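Local coordinates for putative nucleoprotein (Infectious salmon anemia virus, PDB 4EWC) that encapsidates the negative-strand viral RNA, protecting it from nucleases and forming the ribonucleoprotein that serves as template for transcription and replication, at residues Pro156-Phe161 with Gln178-Ile183; Ser172-Gly177 with Thr443-Ser448; Ile183-Asp188 with Gln259-Ile264. All coordinates share one frame; numbering follows the deposited sequence.

All three contacts draw on helix 174-188, which meets a different helix in each. Its first turn faces helix 438-449 in interaction 2, its middle faces helix 142-162 in interaction 1, and its last turns face helix 253-269 in interaction 3. Interactions 1 and 3 have centres about 10 Å apart, share Ile183 and run into one another through Met181 and Met261; interaction 2 has its centre about 14 Å from that of interaction 1 and about 17 Å from that of interaction 3. Along the chain interaction 1 closes before interaction 3 opens, while interaction 2, its segments 266 residues apart, encloses interaction 3 and interlocks with interaction 1. One helix thus ties sequence-distant parts of this nucleoprotein together.

Interaction 1. Residues Pro156-Phe161 with Gln178-Ile183; sequences PALTTF and QAIMRI. Unlike the reference sequence in segment 178-183: Met181 (reference Ile).
Leu158 of helix 142-162 meets Ile180 and Met181 of helix 174-188, and the contact is wholly apolar. One methyl does the touching on the leucine side: CD1 of Leu158 lies 4.2 Å from CG2 of Ile180, the branch methyl carried directly on the isoleucine CB. The same CD1 is also 4.2 Å from SE of Met181, a selenomethionine in this crystal. The backbones stay well separated, with the CA atoms of Leu158 and Ile180 8.0 Å apart, so the gap is spanned by side chains.

The two neighbours reach the leucine differently. The CB of Ile180 points toward the other helix, and its branch methyl makes the touch, so a short beta-branched residue suffices. Met181, which stands where the reference sequence has isoleucine, sets out away from it; its long, flexible chain, bent at chi2 (-51°) and chi3 (-52°), curls back to bring the selenium within touch. Its side chain crosses that of Leu158 at about a right angle.

Helix 394-402 adds Met398 against Leu158 and Ile394 against Met181, while Met171 of helix 168-171 packs on Ile180. On helix 174-188, Arg182, which does not touch the leucine, forms a salt bridge with Asp272. A transmembrane helix is predicted for residues 144-166, yet here its leucine packs against other helices of a folded nucleoprotein.

With no hydrogen bond joining the two segments, their contact depends on exclusion of water and on shape: three buried apolar side chains hold the helices by dispersion forces, without the directional demands of a polar pair.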
loop_
_atom_site.group_PDB
_atom_site.type_symbol
_atom_site.label_atom_id
_atom_site.label_comp_id
_atom_site.label_asym_id
_atom_site.label_seq_id
_atom_site.Cartn_x
_atom_site.Cartn_y
_atom_site.Cartn_z
ATOM N N PRO A 156 -30.081 20.057 -14.310
ATOM C CA PRO A 156 -30.754 20.261 -15.606
ATOM C C PRO A 156 -30.662 21.715 -16.079
ATOM O O PRO A 156 -30.417 21.965 -17.257
ATOM C CB PRO A 156 -32.207 19.892 -15.312
ATOM C CG PRO A 156 -32.111 18.884 -14.206
ATOM C CD PRO A 156 -30.947 19.340 -13.351
ATOM N N ALA A 157 -30.818 22.659 -15.159
ATOM C CA ALA A 157 -30.721 24.079 -15.494
ATOM C C ALA A 157 -29.322 24.453 -15.949
ATOM O O ALA A 157 -29.157 25.355 -16.779
ATOM C CB ALA A 157 -31.128 24.929 -14.313
ATOM N N LEU A 158 -28.317 23.770 -15.403
ATOM C CA LEU A 158 -26.960 23.951 -15.877
ATOM C C LEU A 158 -26.794 23.325 -17.261
ATOM O O LEU A 158 -26.083 23.864 -18.096
ATOM C CB LEU A 158 -25.934 23.335 -14.906
ATOM C CG LEU A 158 -25.800 23.934 -13.520
ATOM C CD1 LEU A 158 -24.866 23.060 -12.691
ATOM C CD2 LEU A 158 -25.300 25.382 -13.595
ATOM N N THR A 159 -27.450 22.187 -17.491
ATOM C CA THR A 159 -27.354 21.562 -18.785
ATOM C C THR A 159 -27.891 22.525 -19.842
ATOM O O THR A 159 -27.245 22.763 -20.873
ATOM C CB THR A 159 -28.107 20.230 -18.881
ATOM O OG1 THR A 159 -27.351 19.205 -18.237
ATOM C CG2 THR A 159 -28.308 19.843 -20.367
ATOM N N THR A 160 -29.049 23.108 -19.546
ATOM C CA THR A 160 -29.733 24.025 -20.445
ATOM C C THR A 160 -28.978 25.329 -20.711
ATOM O O THR A 160 -28.823 25.764 -21.866
ATOM C CB THR A 160 -31.144 24.319 -19.926
ATOM O OG1 THR A 160 -31.980 23.181 -20.187
ATOM C CG2 THR A 160 -31.733 25.562 -20.577
ATOM N N PHE A 161 -28.507 25.951 -19.645
ATOM C CA PHE A 161 -27.724 27.171 -19.777
ATOM C C PHE A 161 -26.513 26.952 -20.669
ATOM O O PHE A 161 -26.281 27.725 -21.598
ATOM C CB PHE A 161 -27.287 27.692 -18.412
ATOM C CG PHE A 161 -26.648 29.051 -18.468
ATOM C CD1 PHE A 161 -25.312 29.193 -18.827
ATOM C CD2 PHE A 161 -27.373 30.193 -18.161
ATOM C CE1 PHE A 161 -24.721 30.439 -18.876
ATOM C CE2 PHE A 161 -26.779 31.442 -18.213
ATOM C CZ PHE A 161 -25.453 31.560 -18.572
ATOM N N GLN A 178 -15.995 20.378 -14.081
ATOM C CA GLN A 178 -15.261 21.180 -13.101
ATOM C C GLN A 178 -15.390 22.667 -13.375
ATOM O O GLN A 178 -15.637 23.464 -12.468
ATOM C CB GLN A 178 -13.775 20.839 -13.150
ATOM C CG GLN A 178 -13.459 19.414 -12.808
ATOM C CD GLN A 178 -13.940 19.055 -11.431
ATOM O OE1 GLN A 178 -13.383 19.518 -10.437
ATOM N NE2 GLN A 178 -14.988 18.216 -11.359
ATOM N N ALA A 179 -15.197 23.027 -14.639
ATOM C CA ALA A 179 -15.246 24.416 -15.058
ATOM C C ALA A 179 -16.628 25.029 -14.814
ATOM O O ALA A 179 -16.737 26.182 -14.399
ATOM C CB ALA A 179 -14.843 24.532 -16.517
ATOM N N ILE A 180 -17.674 24.246 -15.065
ATOM C CA ILE A 180 -19.053 24.697 -14.890
ATOM C C ILE A 180 -19.374 25.014 -13.414
ATOM O O ILE A 180 -19.918 26.074 -13.101
ATOM C CB ILE A 180 -20.038 23.673 -15.528
ATOM C CG1 ILE A 180 -19.992 23.821 -17.059
ATOM C CG2 ILE A 180 -21.452 23.844 -15.021
ATOM C CD1 ILE A 180 -20.579 22.649 -17.839
HETATM N N MSE A 181 -19.005 24.123 -12.499
HETATM C CA MSE A 181 -19.210 24.396 -11.080
HETATM C C MSE A 181 -18.410 25.614 -10.580
HETATM O O MSE A 181 -18.879 26.361 -9.722
HETATM C CB MSE A 181 -18.852 23.181 -10.213
HETATM C CG MSE A 181 -19.782 22.019 -10.288
HETATM SE SE MSE A 181 -21.681 22.492 -10.022
HETATM C CE MSE A 181 -21.652 23.504 -8.371
ATOM N N ARG A 182 -17.199 25.786 -11.092
ATOM C CA ARG A 182 -16.339 26.869 -10.637
ATOM C C ARG A 182 -16.931 28.189 -11.071
ATOM O O ARG A 182 -16.951 29.157 -10.308
ATOM C CB ARG A 182 -14.916 26.714 -11.181
ATOM C CG ARG A 182 -14.071 25.712 -10.431
ATOM C CD ARG A 182 -12.703 25.554 -11.088
ATOM N NE ARG A 182 -12.006 24.344 -10.635
ATOM C CZ ARG A 182 -11.249 24.270 -9.536
ATOM N NH1 ARG A 182 -11.083 25.341 -8.761
ATOM N NH2 ARG A 182 -10.651 23.126 -9.207
ATOM N N ILE A 183 -17.417 28.222 -12.306
ATOM C CA ILE A 183 -18.055 29.420 -12.824
ATOM C C ILE A 183 -19.391 29.662 -12.121
ATOM O O ILE A 183 -19.772 30.802 -11.839
ATOM C CB ILE A 183 -18.197 29.373 -14.359
ATOM C CG1 ILE A 183 -18.489 30.759 -14.910
ATOM C CG2 ILE A 183 -19.245 28.396 -14.801
ATOM C CD1 ILE A 183 -17.339 31.702 -14.715
#

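Interaction 2. Residues Ser172-Gly177 with Thr443-Ser448; sequences SIWQNG and TCVAVS
Trp174, in the first turn of helix 174-188, brings its indole against two consecutive residues of helix 438-449. The six-membered part of the ring meets Cys444, whose CB is 3.9 Å from CZ2 of Trp174 and 4.0 Å from its CH2. The pyrrole end meets Val445 instead, where CG2 lies 3.9 Å from NE1 and 4.2 Å from CD1 of Trp174. Both approaches are oblique to the ring. The side chains of Trp174 and Val445 slide past each other in opposite directions, and the two ends of the indole meet successive residues.

The long reach of tryptophan matters here, because the CA atoms of Trp174 and Val445 are 9.0 Å apart. With chi1 at -179°, CG is placed opposite the backbone N, and the ring extends from its own helix toward the other. Cys444 and Val445 are compact, largely apolar partners that let the indole come close.

Further out, Ile173 occupies the N-cap position of the tryptophan's helix, and the backbones of Ser172 and Trp174 hydrogen-bond to Lys429, anchoring this helix start beside strand 429-432. Val430 of that strand also packs on the indole. Gln175, whose CD lies in the ring plane at its edge, donates from NE2 to the carbonyl of Gly431. On helix 438-449, Cys444 also touches Phe275, and Ser448 bonds to the carbonyl of Ser267.

The contact across the segments is therefore van der Waals in character, while polar bonds around it position the helix start: dispersion supplies attraction, and hydrogen bonding supplies placement.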
loop_
_atom_site.group_PDB
_atom_site.type_symbol
_atom_site.label_atom_id
_atom_site.label_comp_id
_atom_site.label_asym_id
_atom_site.label_seq_id
_atom_site.Cartn_x
_atom_site.Cartn_y
_atom_site.Cartn_z
ATOM N N SER A 172 -19.463 16.480 -21.846
ATOM C CA SER A 172 -19.111 15.141 -21.368
ATOM C C SER A 172 -17.621 15.051 -20.980
ATOM O O SER A 172 -17.149 14.029 -20.468
ATOM C CB SER A 172 -19.490 14.056 -22.402
ATOM O OG SER A 172 -18.737 14.184 -23.588
ATOM N N ILE A 173 -16.895 16.135 -21.213
ATOM C CA ILE A 173 -15.487 16.183 -20.867
ATOM C C ILE A 173 -15.283 16.640 -19.428
ATOM O O ILE A 173 -15.738 17.720 -19.025
ATOM C CB ILE A 173 -14.707 17.087 -21.820
ATOM C CG1 ILE A 173 -14.794 16.523 -23.233
ATOM C CG2 ILE A 173 -13.245 17.198 -21.379
ATOM C CD1 ILE A 173 -14.387 17.501 -24.331
ATOM N N TRP A 174 -14.584 15.798 -18.674
ATOM C CA TRP A 174 -14.336 15.993 -17.246
ATOM C C TRP A 174 -13.973 17.422 -16.848
ATOM O O TRP A 174 -14.650 18.033 -16.019
ATOM C CB TRP A 174 -13.250 15.034 -16.776
ATOM C CG TRP A 174 -13.001 15.182 -15.361
ATOM C CD1 TRP A 174 -13.764 14.702 -14.353
ATOM C CD2 TRP A 174 -11.918 15.897 -14.756
ATOM N NE1 TRP A 174 -13.223 15.061 -13.142
ATOM C CE2 TRP A 174 -12.089 15.797 -13.363
ATOM C CE3 TRP A 174 -10.818 16.605 -15.257
ATOM C CZ2 TRP A 174 -11.192 16.374 -12.457
ATOM C CZ3 TRP A 174 -9.950 17.180 -14.362
ATOM C CH2 TRP A 174 -10.139 17.054 -12.971
ATOM N N GLN A 175 -12.916 17.945 -17.462
ATOM C CA GLN A 175 -12.464 19.311 -17.208
ATOM C C GLN A 175 -13.604 20.301 -17.267
ATOM O O GLN A 175 -13.599 21.288 -16.534
ATOM C CB GLN A 175 -11.388 19.755 -18.216
ATOM C CG GLN A 175 -9.997 19.219 -17.979
ATOM C CD GLN A 175 -9.810 17.849 -18.586
ATOM O OE1 GLN A 175 -10.781 17.193 -18.983
ATOM N NE2 GLN A 175 -8.555 17.409 -18.677
ATOM N N ASN A 176 -14.573 20.041 -18.147
ATOM C CA ASN A 176 -15.649 20.999 -18.370
ATOM C C ASN A 176 -16.713 21.025 -17.241
ATOM O O ASN A 176 -17.193 22.101 -16.844
ATOM C CB ASN A 176 -16.251 20.824 -19.760
ATOM C CG ASN A 176 -15.249 21.139 -20.895
ATOM O OD1 ASN A 176 -14.443 22.056 -20.797
ATOM N ND2 ASN A 176 -15.315 20.363 -21.974
ATOM N N GLY A 177 -17.075 19.851 -16.721
ATOM C CA GLY A 177 -17.876 19.796 -15.518
ATOM C C GLY A 177 -17.277 20.601 -14.361
ATOM O O GLY A 177 -17.966 21.400 -13.725
ATOM N N THR A 443 -6.869 9.694 -10.568
ATOM C CA THR A 443 -6.568 10.133 -9.209
ATOM C C THR A 443 -7.401 11.367 -8.826
ATOM O O THR A 443 -7.810 11.509 -7.682
ATOM C CB THR A 443 -5.046 10.409 -9.009
ATOM O OG1 THR A 443 -4.285 9.225 -9.285
ATOM C CG2 THR A 443 -4.750 10.830 -7.595
ATOM N N CYS A 444 -7.651 12.247 -9.786
ATOM C CA CYS A 444 -8.402 13.470 -9.538
ATOM C C CYS A 444 -9.884 13.194 -9.292
ATOM O O CYS A 444 -10.562 13.911 -8.546
ATOM C CB CYS A 444 -8.243 14.416 -10.723
ATOM S SG CYS A 444 -6.672 15.224 -10.699
ATOM N N VAL A 445 -10.367 12.152 -9.954
ATOM C CA VAL A 445 -11.706 11.669 -9.805
ATOM C C VAL A 445 -11.850 11.017 -8.430
ATOM O O VAL A 445 -12.792 11.317 -7.694
ATOM C CB VAL A 445 -12.028 10.658 -10.940
ATOM C CG1 VAL A 445 -13.248 9.769 -10.604
ATOM C CG2 VAL A 445 -12.245 11.395 -12.244
ATOM N N ALA A 446 -10.915 10.123 -8.104
ATOM C CA ALA A 446 -10.912 9.413 -6.841
ATOM C C ALA A 446 -10.974 10.401 -5.695
ATOM O O ALA A 446 -11.826 10.298 -4.803
ATOM C CB ALA A 446 -9.666 8.561 -6.715
ATOM N N VAL A 447 -10.059 11.363 -5.729
ATOM C CA VAL A 447 -9.977 12.376 -4.691
ATOM C C VAL A 447 -11.309 13.157 -4.517
ATOM O O VAL A 447 -11.753 13.364 -3.404
ATOM C CB VAL A 447 -8.732 13.273 -4.894
ATOM C CG1 VAL A 447 -8.912 14.657 -4.275
ATOM C CG2 VAL A 447 -7.506 12.576 -4.332
ATOM N N SER A 448 -11.965 13.549 -5.598
ATOM C CA SER A 448 -13.254 14.205 -5.461
ATOM C C SER A 448 -14.373 13.278 -4.938
ATOM O O SER A 448 -15.239 13.691 -4.123
ATOM C CB SER A 448 -13.659 14.897 -6.751
ATOM O OG SER A 448 -12.819 16.035 -6.962
#

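Interaction 3. Residues Ile183-Asp188 with Gln259-Ile264; sequences ILALAD and QCMALI
A buried helix-helix interface joins the last turns of helix 174-188 to helix 253-269 in this part of the nucleoprotein, and Met261 supplies its entire side of the contact. This residue, a selenomethionine in the crystal, points toward the opposing helix and ends in a methyl that settles over Ala185. Its CE lies 3.9 Å from CA of Ala185, so the methyl reaches the backbone of the facing helix as well as its side chain. A small residue suits this place: alanine offers little beyond its CB, which allows the long methionine to approach the helix surface closely. Leu184 borders the same methyl more loosely, its CG being 4.4 Å from CE of Met261.

The chain of Met261 is bent rather than extended, with chi2 at -69° and chi3 at -66°, and this curl brings CE onto the alanine. Flexible and unbranched, the residue can fit its tip to the helix opposite, while Tyr304 of helix 302-305 packs on it from outside the pair.

Leu184 also touches Phe233 of helix 226-236, which continues the apolar contact. One turn on, Asp188 forms a salt bridge to Arg234 and a hydrogen bond with Tyr304, setting polar ties beside the hydrophobic contact. No hydrogen bond joins the two segments, and CE of Met261 stands 4.1 Å from CB of Ala185.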
loop_
_atom_site.group_PDB
_atom_site.type_symbol
_atom_site.label_atom_id
_atom_site.label_comp_id
_atom_site.label_asym_id
_atom_site.label_seq_id
_atom_site.Cartn_x
_atom_site.Cartn_y
_atom_site.Cartn_z
ATOM N N ILE A 183 -17.417 28.222 -12.306
ATOM C CA ILE A 183 -18.055 29.420 -12.824
ATOM C C ILE A 183 -19.391 29.662 -12.121
ATOM O O ILE A 183 -19.772 30.802 -11.839
ATOM C CB ILE A 183 -18.197 29.373 -14.359
ATOM C CG1 ILE A 183 -18.489 30.759 -14.910
ATOM C CG2 ILE A 183 -19.245 28.396 -14.801
ATOM C CD1 ILE A 183 -17.339 31.702 -14.715
ATOM N N LEU A 184 -20.086 28.576 -11.812
ATOM C CA LEU A 184 -21.344 28.677 -11.094
ATOM C C LEU A 184 -21.109 29.302 -9.733
ATOM O O LEU A 184 -21.777 30.262 -9.366
ATOM C CB LEU A 184 -21.981 27.305 -10.933
ATOM C CG LEU A 184 -23.244 27.218 -10.071
ATOM C CD1 LEU A 184 -24.189 28.387 -10.293
ATOM C CD2 LEU A 184 -23.956 25.926 -10.375
ATOM N N ALA A 185 -20.157 28.741 -8.994
ATOM C CA ALA A 185 -19.781 29.286 -7.696
ATOM C C ALA A 185 -19.438 30.768 -7.834
ATOM O O ALA A 185 -19.865 31.599 -7.030
ATOM C CB ALA A 185 -18.614 28.514 -7.108
ATOM N N LEU A 186 -18.684 31.096 -8.874
ATOM C CA LEU A 186 -18.373 32.486 -9.184
ATOM C C LEU A 186 -19.616 33.375 -9.389
ATOM O O LEU A 186 -19.703 34.456 -8.814
ATOM C CB LEU A 186 -17.466 32.553 -10.417
ATOM C CG LEU A 186 -16.981 33.956 -10.777
ATOM C CD1 LEU A 186 -16.300 34.600 -9.593
ATOM C CD2 LEU A 186 -16.034 33.904 -11.952
ATOM N N ALA A 187 -20.566 32.916 -10.206
ATOM C CA ALA A 187 -21.792 33.675 -10.471
ATOM C C ALA A 187 -22.634 33.892 -9.211
ATOM O O ALA A 187 -23.143 34.983 -8.953
ATOM C CB ALA A 187 -22.627 32.983 -11.540
ATOM N N ASP A 188 -22.784 32.837 -8.427
ATOM C CA ASP A 188 -23.554 32.909 -7.192
ATOM C C ASP A 188 -22.932 33.864 -6.157
ATOM O O ASP A 188 -23.590 34.265 -5.214
ATOM C CB ASP A 188 -23.722 31.512 -6.599
ATOM C CG ASP A 188 -24.740 31.475 -5.494
ATOM O OD1 ASP A 188 -25.802 32.107 -5.641
ATOM O OD2 ASP A 188 -24.484 30.817 -4.463
ATOM N N GLN A 259 -25.661 25.302 1.865
ATOM C CA GLN A 259 -25.199 24.031 2.418
ATOM C C GLN A 259 -24.828 23.036 1.308
ATOM O O GLN A 259 -23.774 22.412 1.359
ATOM C CB GLN A 259 -26.258 23.421 3.345
ATOM C CG GLN A 259 -26.471 24.186 4.618
ATOM C CD GLN A 259 -27.569 23.579 5.475
ATOM O OE1 GLN A 259 -28.679 23.349 5.000
ATOM N NE2 GLN A 259 -27.268 23.318 6.738
ATOM N N CYS A 260 -25.707 22.904 0.318
ATOM C CA CYS A 260 -25.469 22.065 -0.847
ATOM C C CYS A 260 -24.239 22.488 -1.654
ATOM O O CYS A 260 -23.428 21.656 -2.087
ATOM C CB CYS A 260 -26.711 22.082 -1.761
ATOM S SG CYS A 260 -28.220 21.351 -1.019
HETATM N N MSE A 261 -24.095 23.791 -1.852
HETATM C CA MSE A 261 -22.932 24.297 -2.571
HETATM C C MSE A 261 -21.634 24.024 -1.781
HETATM O O MSE A 261 -20.622 23.690 -2.354
HETATM C CB MSE A 261 -23.123 25.772 -2.930
HETATM C CG MSE A 261 -24.146 25.982 -4.036
HETATM SE SE MSE A 261 -23.414 25.296 -5.757
HETATM C CE MSE A 261 -21.973 26.554 -5.953
ATOM N N ALA A 262 -21.696 24.106 -0.462
ATOM C CA ALA A 262 -20.563 23.716 0.355
ATOM C C ALA A 262 -20.200 22.239 0.174
ATOM O O ALA A 262 -19.022 21.890 0.097
ATOM C CB ALA A 262 -20.818 24.030 1.834
ATOM N N LEU A 263 -21.203 21.375 0.087
ATOM C CA LEU A 263 -20.959 19.940 -0.031
ATOM C C LEU A 263 -20.375 19.599 -1.390
ATOM O O LEU A 263 -19.445 18.782 -1.504
ATOM C CB LEU A 263 -22.247 19.149 0.217
ATOM C CG LEU A 263 -22.740 19.222 1.665
ATOM C CD1 LEU A 263 -24.123 18.588 1.821
ATOM C CD2 LEU A 263 -21.734 18.530 2.566
ATOM N N ILE A 264 -20.936 20.239 -2.411
ATOM C CA ILE A 264 -20.486 20.061 -3.793
ATOM C C ILE A 264 -19.134 20.748 -4.076
ATOM O O ILE A 264 -18.248 20.183 -4.728
ATOM C CB ILE A 264 -21.580 20.549 -4.775
ATOM C CG1 ILE A 264 -22.887 19.816 -4.471
ATOM C CG2 ILE A 264 -21.187 20.326 -6.223
ATOM C CD1 ILE A 264 -24.075 20.264 -5.326
#